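Local coordinates for protein probable oxidoreductase (PDB 4B7X) that probably catalyses NADPH-dependent oxidation-reduction as a medium-chain dehydrogenase/reductase, holding NADP between a GroES-like part and a Rossmann-type domain, at residues S49-M54 with F329-L334; G131-T136 with G160-V165; T136-L141 with G167-L172; L142-P147 with R243-G248. All coordinates share one frame; numbering follows the deposited sequence.

In the fold
The four contacts form a chain of neighbours running from the GroES-like part into the Rossmann-type domain, and each touches NADP. Contact 1, whose segments lie furthest apart in sequence, pairs 49-54 with the late strand 331-335 and spans the other three. Contact 2, about 10 Å from it centre to centre, touches it through Lys331, Asp51 and the start of helix 132-145. That helix then runs through contacts 2, 3 and 4 in order, meeting helix 161-172 twice and finally strand 242-246 of the parallel sheet. Centres of contacts 2 and 3 are about 8 Å apart, those of 3 and 4 about 9 Å. Helix 132-145 thus links the two parts that enclose the cofactor.

Contact 1: residues S49-M54 with F329-L334; sequences SLDPAM and FGKLVL. With NAP (NADP nicotinamide-adenine-dinucleotide phosphate), chain T.
Lys331 and the strand end and loop at Ser49-Asp51 meet through the lysine ammonium. Its NZ donates to Ser49 OG at 2.8 Å and forms a salt bridge with Asp51 OD1, also at 2.8 Å, approaching from above the carboxylate plane (50° out of it). The long chain, bent at chi2 (65°) and again at chi4, is what brings NZ back over the neighbouring segment; a weak bond to Leu332 O adds to its hold. Within the same cluster Ser49 OG donates to Asp51 OD2 at 2.6 Å on the syn side, though tilted out of the carboxylate plane, so the serine hydroxyl serves both charged groups and helps set the rotation of the acid. Backbone pairing lies beside this cluster. Ser49 and Val333 form an antiparallel non-hydrogen-bonded pair, and Leu50 N donates to Leu332 O at 3.2 Å in a fairly straight bond (161°). Leucine suits position 50 because its branches divide the work: CD2 rests on Leu332 CG at 3.8 Å, while CD1 reaches Leu334 CB at 3.7 Å. The loop then passes the cofactor, where Pro52 CG lies 3.4 Å from O5D of NADP. In the fold, strand 331-335 lies between strand 41-49, antiparallel to it, and strand 307-311, parallel to it; Thr319 of helix 316-320 touches Leu50 and Leu332, and the start of helix 132-145 packs against Asp51 and Lys331.

Contact 2: residues G131-T136 with G160-V165; sequences GMTGMT and GAVGSV. With NAP (NADP nicotinamide-adenine-dinucleotide phosphate), chain T.
The phosphate-binding turn of the Rossmann-type domain, where helix 161-172 begins at Gly160, packs through Ala161 and Val162 against Thr133 and Thr136 of helix 132-145. The axes of the segments 132-136 and 161-165 approach to 8.0 Å with a crossing angle of -48°, a close fit that small and beta-branched residues permit. Thr133 carries much of it: its CB and OG1 sit over Ala161 CB, OG1 at 3.7 Å, while its carbonyl O has Val162 CG2 at 3.9 Å. With OG1 lying between its own backbone N and carbonyl carbon (chi1 60°), that hydroxyl also reaches a water 2.5 Å away, which donates on to Ala161 O and so bridges the two helices. One turn further, Thr136 CG2 meets Val162 CG1. Thr136 OG1 donates to Met132 O at 2.7 Å from above the carbonyl plane, opposite in face to Thr136 N; this holds the threonine beside the nicotinamide, with OG1 3.3 Å from C4N. Met132 lays its SD near C5N of the same ring. On the other helix, Ala161 N donates to NADP O1A at 2.7 Å. Val162 N donates to NADP O2N at 2.8 Å, nearly straight at 175°. Glycine suits position 160 because O2A lies where a beta carbon would project. Backbone N-H groups of a helix start gripping a pyrophosphate are typical of the dinucleotide-binding Rossmann fold.

Contact 3: residues T136-L141 with G167-L172; sequences TAYFAL and GQIARL. With NAP (NADP nicotinamide-adenine-dinucleotide phosphate), chain T.
Ile169 packs against Tyr138 and Leu141 where two helices of the Rossmann-type domain, 132-145 and 161-172, draw apart beyond the cofactor; the axes here are 9.9 Å from each other. From the backbone outward, CB of Ile169 lies 3.8 Å from Leu141 CD2, and its CG2 branch meets the same methyl at 3.9 Å. The other branch leaves with CG1 anti to the carbonyl carbon (chi1 -65°), which sends the tip to the turn of the facing helix that precedes Leu141: CD1 reaches Tyr138 CA at 3.9 Å and, at 4.3 Å, Tyr138 CD1. A branched isoleucine suits this place by serving two residues of the facing helix. At the far end of the Tyr138 ring, OH is hydrogen-bonded to Glu293 of helix 287-299, which anchors the ring while Ile169 CD1 touches its base. Leu141 and Ile169 run alongside one another, pointing opposite ways, and Ala170's small side chain lets Leu141 CD2 come within 3.8 Å of Ala170 CB and 3.5 Å of Ala170 N.

Contact 4: residues L142-P147 with R243-G248; sequences LDVGQP and RIVLCG. With NAP (NADP nicotinamide-adenine-dinucleotide phosphate), chain T.
Val245 lays its CG2 methyl against the last turn of helix 132-145, 3.4 Å from Gly145 N and 3.9 Å from Val144 CG1. The fit over Gly145 is tight: that methyl occupies the space beside the CA, where the absence of a side chain suits the position. Two residues earlier on the same face of the strand, Arg243 binds the end of the helix. Its chain, bent at chi2 (78°) and chi3 (72°), brings the guanidinium beside the carbonyls there. NE donates to Gly145 O at 2.9 Å and NH2 to Gln146 O at 2.8 Å, the latter from above the carbonyl plane; a weaker NH2 bond to Gly145 O adds to the grip. The helix stops at Gln146, whose phi is positive. A guanidinium charge beside the carbonyls at a helix C-terminus would probably be favourable. Glu151 forms a salt bridge with NH2 and Lys241 O accepts from NH1, which together probably restrict the rotation of the group. Where the strand ends, Cys247 O accepts from N7N of NADP at 3.0 Å, and Cys247 SG lies 3.5 Å from C2N, so the same segment that takes the helix end also holds the nicotinamide. Strand 242-246 runs between strands 219-224 and 274-277 of the parallel sheet, with helix 132-145 ending over Arg243 and Val245, while Leu246 packs on Tyr265 of the second subunit.

Contact 1: residues S49-M54 with F329-L334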
# COMPACT_ATOMS: atom_id res chain seq x y z
N SER H 49 8.83 11.98 26.50
CA SER H 49 9.00 11.87 25.07
C SER H 49 8.12 12.91 24.38
O SER H 49 6.92 12.95 24.62
CB SER H 49 8.62 10.47 24.64
OG SER H 49 8.74 10.31 23.25
N LEU H 50 8.71 13.75 23.54
CA LEU H 50 7.92 14.59 22.66
C LEU H 50 7.86 13.95 21.26
O LEU H 50 8.90 13.72 20.62
CB LEU H 50 8.48 16.01 22.61
CG LEU H 50 8.03 17.04 23.66
CD1 LEU H 50 7.85 16.48 25.07
CD2 LEU H 50 9.01 18.20 23.69
N ASP H 51 6.64 13.63 20.81
CA ASP H 51 6.43 12.81 19.61
C ASP H 51 5.44 13.46 18.65
O ASP H 51 4.46 14.07 19.08
CB ASP H 51 5.91 11.42 19.99
CG ASP H 51 6.87 10.65 20.89
OD1 ASP H 51 8.02 10.38 20.48
OD2 ASP H 51 6.47 10.28 22.00
N PRO H 52 5.69 13.33 17.34
CA PRO H 52 4.77 13.86 16.33
C PRO H 52 3.36 13.30 16.51
O PRO H 52 2.39 13.99 16.23
CB PRO H 52 5.38 13.35 15.01
CG PRO H 52 6.83 13.16 15.31
CD PRO H 52 6.88 12.69 16.73
N ALA H 53 3.25 12.08 17.01
CA ALA H 53 1.95 11.45 17.26
C ALA H 53 1.06 12.27 18.21
O ALA H 53 -0.15 12.05 18.26
CB ALA H 53 2.14 10.03 17.80
N MET H 54 1.66 13.22 18.93
CA MET H 54 0.94 14.06 19.89
C MET H 54 -0.13 14.89 19.22
O MET H 54 -1.24 15.03 19.74
CB MET H 54 1.90 14.97 20.66
CG MET H 54 2.48 14.33 21.91
SD MET H 54 3.85 15.26 22.62
CE MET H 54 4.02 14.47 24.22
N PHE H 329 17.06 18.24 16.62
CA PHE H 329 18.17 17.53 16.03
C PHE H 329 18.45 16.33 16.91
O PHE H 329 19.19 16.43 17.90
CB PHE H 329 19.39 18.45 15.91
CG PHE H 329 20.57 17.83 15.21
CD1 PHE H 329 20.38 16.90 14.19
CD2 PHE H 329 21.86 18.20 15.55
CE1 PHE H 329 21.46 16.32 13.55
CE2 PHE H 329 22.95 17.64 14.90
CZ PHE H 329 22.75 16.70 13.90
N GLY H 330 17.84 15.21 16.54
CA GLY H 330 17.81 14.01 17.39
C GLY H 330 16.45 13.85 18.06
O GLY H 330 15.55 14.69 17.90
N LYS H 331 16.29 12.75 18.80
CA LYS H 331 15.05 12.46 19.52
C LYS H 331 14.74 13.55 20.54
O LYS H 331 15.52 13.78 21.46
CB LYS H 331 15.12 11.08 20.20
CG LYS H 331 14.06 10.81 21.28
CD LYS H 331 12.65 10.77 20.71
CE LYS H 331 11.60 10.82 21.80
NZ LYS H 331 10.40 11.54 21.32
N LEU H 332 13.61 14.23 20.37
CA LEU H 332 13.24 15.32 21.27
C LEU H 332 12.77 14.81 22.63
O LEU H 332 11.79 14.06 22.72
CB LEU H 332 12.19 16.23 20.63
CG LEU H 332 11.91 17.58 21.28
CD1 LEU H 332 13.18 18.37 21.58
CD2 LEU H 332 10.98 18.39 20.39
N VAL H 333 13.49 15.19 23.67
CA VAL H 333 13.13 14.79 25.04
C VAL H 333 12.99 16.03 25.91
O VAL H 333 13.78 16.97 25.80
CB VAL H 333 14.15 13.80 25.64
CG1 VAL H 333 13.83 13.51 27.10
CG2 VAL H 333 14.17 12.50 24.84
N LEU H 334 11.98 16.00 26.77
CA LEU H 334 11.73 17.05 27.74
C LEU H 334 12.09 16.59 29.14
O LEU H 334 11.47 15.67 29.69
CB LEU H 334 10.26 17.45 27.70
CG LEU H 334 9.83 18.72 28.43
CD1 LEU H 334 10.36 19.94 27.69
CD2 LEU H 334 8.32 18.75 28.49
PA NAP T . 11.57 13.18 14.25
O1A NAP T . 12.83 12.86 15.19
O2A NAP T . 11.77 12.61 12.89
O5B NAP T . 11.28 14.74 14.25
C5B NAP T . 10.38 15.24 13.26
C4B NAP T . 11.11 15.54 11.93
O4B NAP T . 10.13 15.60 10.88
C3B NAP T . 11.70 16.96 11.96
O3B NAP T . 13.04 16.93 12.52
C2B NAP T . 11.75 17.32 10.48
O2B NAP T . 12.98 16.85 9.97
C1B NAP T . 10.69 16.45 9.83
N9A NAP T . 9.61 17.26 9.27
C8A NAP T . 8.70 17.96 9.97
N7A NAP T . 7.86 18.56 9.11
C5A NAP T . 8.24 18.23 7.88
C6A NAP T . 7.77 18.55 6.62
N6A NAP T . 6.71 19.34 6.49
N1A NAP T . 8.39 18.05 5.54
C2A NAP T . 9.44 17.25 5.67
N3A NAP T . 9.93 16.92 6.86
C4A NAP T . 9.35 17.40 7.98
O3 NAP T . 10.28 12.49 14.92
PN NAP T . 10.20 10.89 15.05
O1N NAP T . 9.87 10.61 16.46
O2N NAP T . 11.39 10.22 14.46
O5D NAP T . 8.91 10.68 14.14
C5D NAP T . 9.03 10.42 12.75
C4D NAP T . 7.72 9.86 12.15
O4D NAP T . 7.40 8.54 12.68
C3D NAP T . 6.52 10.75 12.44
O3D NAP T . 5.74 10.74 11.26
C2D NAP T . 5.77 10.02 13.56
O2D NAP T . 4.36 10.32 13.51
C1D NAP T . 6.00 8.58 13.14
N1N NAP T . 5.86 7.57 14.20
C2N NAP T . 5.06 6.46 13.89
C3N NAP T . 4.87 5.45 14.81
C7N NAP T . 3.98 4.26 14.41
O7N NAP T . 3.88 3.28 15.14
N7N NAP T . 3.42 4.35 13.20
C4N NAP T . 5.51 5.53 16.06
C5N NAP T . 6.33 6.63 16.37
C6N NAP T . 6.51 7.65 15.44
P2B NAP T . 13.80 17.73 8.90
O1X NAP T . 12.74 18.24 7.82
O2X NAP T . 14.30 19.03 9.73
O3X NAP T . 14.93 16.95 8.36

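Contact 2: residues G131-T136 with G160-V165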
# COMPACT_ATOMS: atom_id res chain seq x y z
N GLY H 131 13.81 2.86 23.24
CA GLY H 131 12.43 3.14 23.56
C GLY H 131 11.53 3.00 22.34
O GLY H 131 11.85 2.28 21.38
N MET H 132 10.43 3.73 22.40
CA MET H 132 9.37 3.65 21.42
C MET H 132 9.84 3.93 19.97
O MET H 132 9.47 3.19 19.04
CB MET H 132 8.26 4.62 21.84
CG MET H 132 7.00 4.55 21.02
SD MET H 132 7.13 5.52 19.52
CE MET H 132 7.06 7.21 20.11
N THR H 133 10.64 4.98 19.79
CA THR H 133 11.10 5.40 18.45
C THR H 133 12.05 4.35 17.88
O THR H 133 11.99 4.01 16.69
CB THR H 133 11.75 6.81 18.44
OG1 THR H 133 12.89 6.83 19.31
CG2 THR H 133 10.78 7.90 18.88
N GLY H 134 12.89 3.81 18.75
CA GLY H 134 13.79 2.72 18.39
C GLY H 134 13.06 1.48 17.93
O GLY H 134 13.49 0.81 16.98
N MET H 135 11.95 1.16 18.59
CA MET H 135 11.17 -0.04 18.28
C MET H 135 10.40 0.13 16.98
O MET H 135 10.32 -0.81 16.17
CB MET H 135 10.27 -0.40 19.46
CG MET H 135 11.02 -0.79 20.73
SD MET H 135 12.07 -2.26 20.53
CE MET H 135 13.66 -1.57 20.09
N THR H 136 9.86 1.32 16.78
CA THR H 136 9.19 1.69 15.55
C THR H 136 10.12 1.46 14.35
O THR H 136 9.74 0.77 13.38
CB THR H 136 8.76 3.17 15.59
OG1 THR H 136 7.99 3.41 16.78
CG2 THR H 136 7.95 3.54 14.36
N GLY H 160 15.79 12.23 11.95
CA GLY H 160 14.96 12.08 13.15
C GLY H 160 15.20 10.81 13.96
O GLY H 160 16.03 9.97 13.60
N ALA H 161 14.44 10.67 15.04
CA ALA H 161 14.60 9.54 15.95
C ALA H 161 14.29 8.19 15.29
O ALA H 161 15.08 7.25 15.43
CB ALA H 161 13.74 9.74 17.20
N VAL H 162 13.18 8.10 14.58
CA VAL H 162 12.83 6.86 13.89
C VAL H 162 13.73 6.63 12.66
O VAL H 162 14.31 5.55 12.49
CB VAL H 162 11.34 6.83 13.44
CG1 VAL H 162 11.06 5.60 12.60
CG2 VAL H 162 10.40 6.86 14.64
N GLY H 163 13.81 7.65 11.81
CA GLY H 163 14.55 7.54 10.55
C GLY H 163 16.02 7.24 10.74
O GLY H 163 16.60 6.46 9.96
N SER H 164 16.62 7.83 11.77
CA SER H 164 18.05 7.69 12.00
C SER H 164 18.40 6.28 12.43
O SER H 164 19.40 5.70 11.99
CB SER H 164 18.58 8.74 12.99
OG SER H 164 18.16 8.50 14.33
N VAL H 165 17.54 5.69 13.26
CA VAL H 165 17.72 4.30 13.67
C VAL H 165 17.41 3.37 12.51
O VAL H 165 18.08 2.37 12.31
CB VAL H 165 16.84 3.96 14.89
CG1 VAL H 165 17.00 2.50 15.29
CG2 VAL H 165 17.20 4.87 16.06
PA NAP T . 11.57 13.18 14.25
O1A NAP T . 12.83 12.86 15.19
O2A NAP T . 11.77 12.61 12.89
O5B NAP T . 11.28 14.74 14.25
C5B NAP T . 10.38 15.24 13.26
C4B NAP T . 11.11 15.54 11.93
O4B NAP T . 10.13 15.60 10.88
C3B NAP T . 11.70 16.96 11.96
O3B NAP T . 13.04 16.93 12.52
C2B NAP T . 11.75 17.32 10.48
O2B NAP T . 12.98 16.85 9.97
C1B NAP T . 10.69 16.45 9.83
N9A NAP T . 9.61 17.26 9.27
C8A NAP T . 8.70 17.96 9.97
N7A NAP T . 7.86 18.56 9.11
C5A NAP T . 8.24 18.23 7.88
C6A NAP T . 7.77 18.55 6.62
N6A NAP T . 6.71 19.34 6.49
N1A NAP T . 8.39 18.05 5.54
C2A NAP T . 9.44 17.25 5.67
N3A NAP T . 9.93 16.92 6.86
C4A NAP T . 9.35 17.40 7.98
O3 NAP T . 10.28 12.49 14.92
PN NAP T . 10.20 10.89 15.05
O1N NAP T . 9.87 10.61 16.46
O2N NAP T . 11.39 10.22 14.46
O5D NAP T . 8.91 10.68 14.14
C5D NAP T . 9.03 10.42 12.75
C4D NAP T . 7.72 9.86 12.15
O4D NAP T . 7.40 8.54 12.68
C3D NAP T . 6.52 10.75 12.44
O3D NAP T . 5.74 10.74 11.26
C2D NAP T . 5.77 10.02 13.56
O2D NAP T . 4.36 10.32 13.51
C1D NAP T . 6.00 8.58 13.14
N1N NAP T . 5.86 7.57 14.20
C2N NAP T . 5.06 6.46 13.89
C3N NAP T . 4.87 5.45 14.81
C7N NAP T . 3.98 4.26 14.41
O7N NAP T . 3.88 3.28 15.14
N7N NAP T . 3.42 4.35 13.20
C4N NAP T . 5.51 5.53 16.06
C5N NAP T . 6.33 6.63 16.37
C6N NAP T . 6.51 7.65 15.44
P2B NAP T . 13.80 17.73 8.90
O1X NAP T . 12.74 18.24 7.82
O2X NAP T . 14.30 19.03 9.73
O3X NAP T . 14.93 16.95 8.36
O HOH W 1 15.03 6.27 18.06

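Contact 3: residues T136-L141 with G167-L172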
# COMPACT_ATOMS: atom_id res chain seq x y z
N THR H 136 9.86 1.32 16.78
CA THR H 136 9.19 1.69 15.55
C THR H 136 10.12 1.46 14.35
O THR H 136 9.74 0.77 13.38
CB THR H 136 8.76 3.17 15.59
OG1 THR H 136 7.99 3.41 16.78
CG2 THR H 136 7.95 3.54 14.36
N ALA H 137 11.33 2.01 14.43
CA ALA H 137 12.33 1.83 13.37
C ALA H 137 12.61 0.35 13.18
O ALA H 137 12.60 -0.14 12.05
CB ALA H 137 13.62 2.57 13.71
N TYR H 138 12.86 -0.33 14.29
CA TYR H 138 13.20 -1.75 14.30
C TYR H 138 12.11 -2.62 13.64
O TYR H 138 12.38 -3.31 12.64
CB TYR H 138 13.42 -2.20 15.75
CG TYR H 138 13.93 -3.61 15.90
CD1 TYR H 138 15.30 -3.87 15.88
CD2 TYR H 138 13.04 -4.69 16.08
CE1 TYR H 138 15.78 -5.17 16.01
CE2 TYR H 138 13.51 -5.99 16.22
CZ TYR H 138 14.88 -6.23 16.18
OH TYR H 138 15.37 -7.52 16.31
N PHE H 139 10.90 -2.58 14.18
CA PHE H 139 9.82 -3.44 13.68
C PHE H 139 9.27 -3.01 12.33
O PHE H 139 9.00 -3.87 11.50
CB PHE H 139 8.71 -3.62 14.71
CG PHE H 139 9.17 -4.31 15.95
CD1 PHE H 139 9.51 -5.67 15.93
CD2 PHE H 139 9.31 -3.61 17.14
CE1 PHE H 139 9.94 -6.31 17.08
CE2 PHE H 139 9.76 -4.25 18.28
CZ PHE H 139 10.07 -5.60 18.26
N ALA H 140 9.13 -1.71 12.12
CA ALA H 140 8.68 -1.20 10.82
C ALA H 140 9.61 -1.60 9.69
O ALA H 140 9.16 -2.17 8.68
CB ALA H 140 8.52 0.32 10.84
N LEU H 141 10.90 -1.29 9.86
CA LEU H 141 11.91 -1.62 8.85
C LEU H 141 12.00 -3.12 8.62
O LEU H 141 11.87 -3.58 7.48
CB LEU H 141 13.29 -1.04 9.20
CG LEU H 141 14.39 -1.31 8.18
CD1 LEU H 141 14.09 -0.60 6.87
CD2 LEU H 141 15.79 -0.95 8.68
N GLY H 167 17.67 3.93 9.23
CA GLY H 167 18.81 4.01 8.32
C GLY H 167 19.98 3.13 8.72
O GLY H 167 20.61 2.50 7.86
N GLN H 168 20.26 3.09 10.01
CA GLN H 168 21.42 2.39 10.52
C GLN H 168 21.23 0.88 10.53
O GLN H 168 22.15 0.13 10.15
CB GLN H 168 21.77 2.89 11.92
CG GLN H 168 22.16 4.36 11.93
CD GLN H 168 22.48 4.86 13.32
OE1 GLN H 168 23.53 4.55 13.88
NE2 GLN H 168 21.58 5.66 13.87
N ILE H 169 20.04 0.43 10.94
CA ILE H 169 19.73 -1.00 10.91
C ILE H 169 19.81 -1.48 9.47
O ILE H 169 20.34 -2.54 9.20
CB ILE H 169 18.33 -1.32 11.50
CG1 ILE H 169 18.28 -0.97 12.99
CG2 ILE H 169 17.97 -2.79 11.28
CD1 ILE H 169 16.88 -0.63 13.47
N ALA H 170 19.29 -0.67 8.55
CA ALA H 170 19.36 -1.00 7.13
C ALA H 170 20.81 -1.15 6.68
O ALA H 170 21.15 -2.08 5.95
CB ALA H 170 18.63 0.05 6.31
N ARG H 171 21.67 -0.24 7.13
CA ARG H 171 23.11 -0.32 6.88
C ARG H 171 23.71 -1.62 7.42
O ARG H 171 24.46 -2.29 6.71
CB ARG H 171 23.83 0.91 7.47
CG ARG H 171 25.33 0.95 7.22
CD ARG H 171 26.00 2.13 7.93
NE ARG H 171 25.51 2.35 9.29
CZ ARG H 171 25.93 1.71 10.37
NH1 ARG H 171 26.87 0.77 10.28
NH2 ARG H 171 25.42 2.00 11.56
N LEU H 172 23.36 -1.99 8.66
CA LEU H 172 23.78 -3.28 9.24
C LEU H 172 23.23 -4.49 8.49
O LEU H 172 23.77 -5.59 8.61
CB LEU H 172 23.38 -3.37 10.72
CG LEU H 172 23.93 -2.29 11.64
CD1 LEU H 172 23.29 -2.41 13.02
CD2 LEU H 172 25.45 -2.37 11.75
PA NAP T . 11.57 13.18 14.25
O1A NAP T . 12.83 12.86 15.19
O2A NAP T . 11.77 12.61 12.89
O5B NAP T . 11.28 14.74 14.25
C5B NAP T . 10.38 15.24 13.26
C4B NAP T . 11.11 15.54 11.93
O4B NAP T . 10.13 15.60 10.88
C3B NAP T . 11.70 16.96 11.96
O3B NAP T . 13.04 16.93 12.52
C2B NAP T . 11.75 17.32 10.48
O2B NAP T . 12.98 16.85 9.97
C1B NAP T . 10.69 16.45 9.83
N9A NAP T . 9.61 17.26 9.27
C8A NAP T . 8.70 17.96 9.97
N7A NAP T . 7.86 18.56 9.11
C5A NAP T . 8.24 18.23 7.88
C6A NAP T . 7.77 18.55 6.62
N6A NAP T . 6.71 19.34 6.49
N1A NAP T . 8.39 18.05 5.54
C2A NAP T . 9.44 17.25 5.67
N3A NAP T . 9.93 16.92 6.86
C4A NAP T . 9.35 17.40 7.98
O3 NAP T . 10.28 12.49 14.92
PN NAP T . 10.20 10.89 15.05
O1N NAP T . 9.87 10.61 16.46
O2N NAP T . 11.39 10.22 14.46
O5D NAP T . 8.91 10.68 14.14
C5D NAP T . 9.03 10.42 12.75
C4D NAP T . 7.72 9.86 12.15
O4D NAP T . 7.40 8.54 12.68
C3D NAP T . 6.52 10.75 12.44
O3D NAP T . 5.74 10.74 11.26
C2D NAP T . 5.77 10.02 13.56
O2D NAP T . 4.36 10.32 13.51
C1D NAP T . 6.00 8.58 13.14
N1N NAP T . 5.86 7.57 14.20
C2N NAP T . 5.06 6.46 13.89
C3N NAP T . 4.87 5.45 14.81
C7N NAP T . 3.98 4.26 14.41
O7N NAP T . 3.88 3.28 15.14
N7N NAP T . 3.42 4.35 13.20
C4N NAP T . 5.51 5.53 16.06
C5N NAP T . 6.33 6.63 16.37
C6N NAP T . 6.51 7.65 15.44
P2B NAP T . 13.80 17.73 8.90
O1X NAP T . 12.74 18.24 7.82
O2X NAP T . 14.30 19.03 9.73
O3X NAP T . 14.93 16.95 8.36

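Contact 4: residues L142-P147 with R243-G248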
# COMPACT_ATOMS: atom_id res chain seq x y z
N LEU H 142 12.19 -3.89 9.69
CA LEU H 142 12.50 -5.30 9.55
C LEU H 142 11.29 -6.20 9.25
O LEU H 142 11.37 -7.09 8.40
CB LEU H 142 13.27 -5.82 10.77
CG LEU H 142 14.64 -5.17 11.08
CD1 LEU H 142 15.15 -5.64 12.43
CD2 LEU H 142 15.66 -5.46 9.99
N ASP H 143 10.17 -5.96 9.93
CA ASP H 143 8.99 -6.80 9.72
C ASP H 143 8.19 -6.36 8.52
O ASP H 143 7.66 -7.20 7.79
CB ASP H 143 8.11 -6.83 10.96
CG ASP H 143 7.02 -7.89 10.88
OD1 ASP H 143 7.37 -9.09 10.74
OD2 ASP H 143 5.83 -7.53 10.99
N VAL H 144 8.09 -5.04 8.31
CA VAL H 144 7.28 -4.55 7.20
C VAL H 144 8.12 -4.27 5.95
O VAL H 144 7.73 -4.63 4.84
CB VAL H 144 6.44 -3.30 7.59
CG1 VAL H 144 5.51 -2.92 6.45
CG2 VAL H 144 5.63 -3.57 8.85
N GLY H 145 9.27 -3.62 6.14
CA GLY H 145 10.16 -3.29 5.01
C GLY H 145 10.84 -4.51 4.42
O GLY H 145 11.00 -4.63 3.19
N GLN H 146 11.21 -5.43 5.30
CA GLN H 146 11.92 -6.66 4.96
C GLN H 146 13.13 -6.38 4.05
O GLN H 146 13.24 -6.96 2.97
CB GLN H 146 10.97 -7.69 4.34
CG GLN H 146 9.95 -8.26 5.32
CD GLN H 146 8.94 -9.16 4.63
OE1 GLN H 146 7.92 -8.69 4.12
NE2 GLN H 146 9.23 -10.45 4.60
N PRO H 147 14.03 -5.48 4.48
CA PRO H 147 15.13 -5.14 3.58
C PRO H 147 16.06 -6.35 3.38
O PRO H 147 16.25 -7.14 4.30
CB PRO H 147 15.86 -4.03 4.35
CG PRO H 147 15.63 -4.37 5.78
CD PRO H 147 14.27 -5.00 5.85
N ARG H 243 8.90 -2.22 -1.27
CA ARG H 243 8.05 -2.08 -0.10
C ARG H 243 8.11 -0.63 0.40
O ARG H 243 9.19 -0.09 0.67
CB ARG H 243 8.48 -3.05 1.02
CG ARG H 243 8.12 -4.52 0.78
CD ARG H 243 9.08 -5.18 -0.20
NE ARG H 243 10.37 -5.40 0.44
CZ ARG H 243 11.56 -5.39 -0.17
NH1 ARG H 243 11.68 -5.18 -1.47
NH2 ARG H 243 12.63 -5.61 0.56
N ILE H 244 6.94 -0.01 0.49
CA ILE H 244 6.80 1.29 1.13
C ILE H 244 6.20 1.12 2.53
O ILE H 244 5.02 0.77 2.69
CB ILE H 244 5.93 2.25 0.28
CG1 ILE H 244 6.62 2.53 -1.05
CG2 ILE H 244 5.68 3.55 1.03
CD1 ILE H 244 5.74 3.19 -2.07
N VAL H 245 7.02 1.35 3.54
CA VAL H 245 6.54 1.32 4.91
C VAL H 245 5.92 2.66 5.30
O VAL H 245 6.62 3.68 5.39
CB VAL H 245 7.65 0.93 5.90
CG1 VAL H 245 7.09 0.81 7.31
CG2 VAL H 245 8.30 -0.38 5.48
N LEU H 246 4.60 2.67 5.54
CA LEU H 246 3.94 3.87 6.05
C LEU H 246 4.06 3.96 7.56
O LEU H 246 3.27 3.36 8.31
CB LEU H 246 2.46 3.91 5.66
CG LEU H 246 2.05 4.17 4.22
CD1 LEU H 246 0.57 4.53 4.22
CD2 LEU H 246 2.87 5.25 3.52
N CYS H 247 5.04 4.71 8.00
CA CYS H 247 5.26 4.89 9.43
C CYS H 247 4.59 6.19 9.91
O CYS H 247 3.97 6.21 10.97
CB CYS H 247 6.75 4.88 9.74
SG CYS H 247 7.19 5.16 11.47
N GLY H 248 4.67 7.24 9.11
CA GLY H 248 4.07 8.52 9.46
C GLY H 248 3.90 9.45 8.27
O GLY H 248 4.30 9.13 7.15
PA NAP T . 11.57 13.18 14.25
O1A NAP T . 12.83 12.86 15.19
O2A NAP T . 11.77 12.61 12.89
O5B NAP T . 11.28 14.74 14.25
C5B NAP T . 10.38 15.24 13.26
C4B NAP T . 11.11 15.54 11.93
O4B NAP T . 10.13 15.60 10.88
C3B NAP T . 11.70 16.96 11.96
O3B NAP T . 13.04 16.93 12.52
C2B NAP T . 11.75 17.32 10.48
O2B NAP T . 12.98 16.85 9.97
C1B NAP T . 10.69 16.45 9.83
N9A NAP T . 9.61 17.26 9.27
C8A NAP T . 8.70 17.96 9.97
N7A NAP T . 7.86 18.56 9.11
C5A NAP T . 8.24 18.23 7.88
C6A NAP T . 7.77 18.55 6.62
N6A NAP T . 6.71 19.34 6.49
N1A NAP T . 8.39 18.05 5.54
C2A NAP T . 9.44 17.25 5.67
N3A NAP T . 9.93 16.92 6.86
C4A NAP T . 9.35 17.40 7.98
O3 NAP T . 10.28 12.49 14.92
PN NAP T . 10.20 10.89 15.05
O1N NAP T . 9.87 10.61 16.46
O2N NAP T . 11.39 10.22 14.46
O5D NAP T . 8.91 10.68 14.14
C5D NAP T . 9.03 10.42 12.75
C4D NAP T . 7.72 9.86 12.15
O4D NAP T . 7.40 8.54 12.68
C3D NAP T . 6.52 10.75 12.44
O3D NAP T . 5.74 10.74 11.26
C2D NAP T . 5.77 10.02 13.56
O2D NAP T . 4.36 10.32 13.51
C1D NAP T . 6.00 8.58 13.14
N1N NAP T . 5.86 7.57 14.20
C2N NAP T . 5.06 6.46 13.89
C3N NAP T . 4.87 5.45 14.81
C7N NAP T . 3.98 4.26 14.41
O7N NAP T . 3.88 3.28 15.14
N7N NAP T . 3.42 4.35 13.20
C4N NAP T . 5.51 5.53 16.06
C5N NAP T . 6.33 6.63 16.37
C6N NAP T . 6.51 7.65 15.44
P2B NAP T . 13.80 17.73 8.90
O1X NAP T . 12.74 18.24 7.82
O2X NAP T . 14.30 19.03 9.73
O3X NAP T . 14.93 16.95 8.36